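Local coordinates for Sel1 repeat family protein (Pseudomonas aeruginosa, PDB 6LCH) that probably acts as a type VI secretion immunity protein, protecting Pseudomonas aeruginosa from the effector PldB through a Sel1-repeat helical scaffold, at residues L187-Q191 / D252-P256. Coordinates in Å, arbitrary orientation, origin at the centre of the assembly. Numbering follows the deposited sequence.
Sequences LVYYQ and DYPLP
L255 lays its m,t side chain over one turn of the helical segment 187-191, with CD2 3.8 Å from CG of L187 and CD1 3.6 Å from CA of V188. CD1 also lies 3.4 Å from the carbonyl O of L187, which accepts the helical hydrogen bond from N of Q191 (3.1 Å), and 4.1 Å from CG2 of V188. D252 closes helix 249-252; Y253 leaves helical geometry (phi/psi -137/80), and P254-P256 are extended (phi -60 to -71°, psi 140 to 160°), polyproline-II-like. The CA-to-CB bond of P254 points away from the helix, that of L255 toward it. V188 and L255 are the closest CA pair (7.4 Å). A turn along from L187, Q191 stretches out (t,t) and reads the loop backbone at two points: NE2 donates to O of Y253 (2.9 Å), while OE1 accepts from a water, 3.0 Å away, that itself accepts from N of L255 (2.6 Å). The contact packs a C-terminal loop against a helix of a Sel1 repeat, a helical-hairpin repeat of the TPR clan. Helix 183-195 packs on helix 166-178 through Y189 and Y190, while L187 also touches V208 of helix 199-208 and Q191 helix 249-252.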
loop_
_atom_site.group_PDB
_atom_site.type_symbol
_atom_site.label_atom_id
_atom_site.label_comp_id
_atom_site.label_asym_id
_atom_site.label_seq_id
_atom_site.Cartn_x
_atom_site.Cartn_y
_atom_site.Cartn_z
ATOM N N LEU A 187 -0.391 6.743 17.236
ATOM C CA LEU A 187 -0.525 5.328 17.560
ATOM C C LEU A 187 -1.857 4.765 17.081
ATOM O O LEU A 187 -1.931 3.592 16.700
ATOM C CB LEU A 187 -0.369 5.128 19.068
ATOM C CG LEU A 187 0.130 3.770 19.564
ATOM C CD1 LEU A 187 1.528 3.470 19.038
ATOM C CD2 LEU A 187 0.114 3.732 21.083
ATOM N N VAL A 188 -2.917 5.576 17.103
ATOM C CA VAL A 188 -4.214 5.123 16.603
ATOM C C VAL A 188 -4.110 4.757 15.129
ATOM O O VAL A 188 -4.620 3.719 14.687
ATOM C CB VAL A 188 -5.289 6.199 16.842
ATOM C CG1 VAL A 188 -6.545 5.895 16.021
ATOM C CG2 VAL A 188 -5.624 6.297 18.321
ATOM N N TYR A 189 -3.421 5.594 14.350
ATOM C CA TYR A 189 -3.357 5.396 12.908
ATOM C C TYR A 189 -2.368 4.305 12.514
ATOM O O TYR A 189 -2.592 3.593 11.527
ATOM C CB TYR A 189 -3.007 6.713 12.226
ATOM C CG TYR A 189 -4.229 7.543 11.930
ATOM C CD1 TYR A 189 -4.353 8.840 12.407
ATOM C CD2 TYR A 189 -5.273 7.014 11.187
ATOM C CE1 TYR A 189 -5.483 9.594 12.130
ATOM C CE2 TYR A 189 -6.399 7.751 10.910
ATOM C CZ TYR A 189 -6.499 9.039 11.377
ATOM O OH TYR A 189 -7.628 9.759 11.087
ATOM N N TYR A 190 -1.259 4.175 13.246
ATOM C CA TYR A 190 -0.379 3.033 13.022
ATOM C C TYR A 190 -1.124 1.726 13.257
ATOM O O TYR A 190 -0.934 0.750 12.521
ATOM C CB TYR A 190 0.845 3.108 13.935
ATOM C CG TYR A 190 1.927 4.080 13.508
ATOM C CD1 TYR A 190 2.596 3.932 12.298
ATOM C CD2 TYR A 190 2.295 5.132 14.332
ATOM C CE1 TYR A 190 3.597 4.820 11.920
ATOM C CE2 TYR A 190 3.284 6.022 13.964
ATOM C CZ TYR A 190 3.935 5.863 12.765
ATOM O OH TYR A 190 4.920 6.761 12.416
ATOM N N GLN A 191 -1.985 1.692 14.278
ATOM C CA GLN A 191 -2.737 0.477 14.568
ATOM C C GLN A 191 -3.739 0.175 13.461
ATOM O O GLN A 191 -3.854 -0.971 13.013
ATOM C CB GLN A 191 -3.445 0.598 15.918
ATOM C CG GLN A 191 -3.902 -0.750 16.470
ATOM C CD GLN A 191 -4.898 -0.625 17.605
ATOM O OE1 GLN A 191 -5.594 0.380 17.730
ATOM N NE2 GLN A 191 -4.972 -1.656 18.441
ATOM N N ASP A 252 -9.586 -5.927 20.084
ATOM C CA ASP A 252 -8.937 -6.915 20.939
ATOM C C ASP A 252 -7.857 -6.296 21.820
ATOM O O ASP A 252 -7.618 -6.779 22.933
ATOM C CB ASP A 252 -8.339 -8.036 20.090
ATOM C CG ASP A 252 -9.387 -9.010 19.580
ATOM O OD1 ASP A 252 -9.024 -9.893 18.777
ATOM O OD2 ASP A 252 -10.568 -8.895 19.975
ATOM N N TYR A 253 -7.192 -5.241 21.349
ATOM C CA TYR A 253 -6.091 -4.615 22.083
ATOM C C TYR A 253 -6.210 -3.098 22.015
ATOM O O TYR A 253 -5.532 -2.443 21.221
ATOM C CB TYR A 253 -4.735 -5.060 21.528
ATOM C CG TYR A 253 -4.525 -6.553 21.524
ATOM C CD1 TYR A 253 -4.008 -7.204 22.636
ATOM C CD2 TYR A 253 -4.835 -7.311 20.403
ATOM C CE1 TYR A 253 -3.812 -8.567 22.634
ATOM C CE2 TYR A 253 -4.642 -8.674 20.393
ATOM C CZ TYR A 253 -4.132 -9.297 21.511
ATOM O OH TYR A 253 -3.931 -10.659 21.507
ATOM N N PRO A 254 -7.070 -2.511 22.846
ATOM C CA PRO A 254 -7.121 -1.043 22.906
ATOM C C PRO A 254 -5.771 -0.476 23.319
ATOM O O PRO A 254 -5.069 -1.037 24.160
ATOM C CB PRO A 254 -8.206 -0.765 23.956
ATOM C CG PRO A 254 -8.389 -2.056 24.693
ATOM C CD PRO A 254 -8.079 -3.139 23.709
ATOM N N LEU A 255 -5.403 0.642 22.699
ATOM C CA LEU A 255 -4.064 1.180 22.882
ATOM C C LEU A 255 -3.906 1.760 24.286
ATOM O O LEU A 255 -4.829 2.394 24.807
ATOM C CB LEU A 255 -3.770 2.251 21.834
ATOM C CG LEU A 255 -3.659 1.711 20.407
ATOM C CD1 LEU A 255 -3.782 2.836 19.395
ATOM C CD2 LEU A 255 -2.353 0.951 20.222
ATOM N N PRO A 256 -2.754 1.562 24.920
ATOM C CA PRO A 256 -2.546 2.084 26.271
ATOM C C PRO A 256 -2.518 3.600 26.268
ATOM O O PRO A 256 -2.289 4.226 25.223
ATOM C CB PRO A 256 -1.178 1.508 26.663
ATOM C CG PRO A 256 -0.485 1.289 25.367
ATOM C CD PRO A 256 -1.564 0.865 24.405
HETATM O O HOH W 1 -6.806 0.804 20.473
#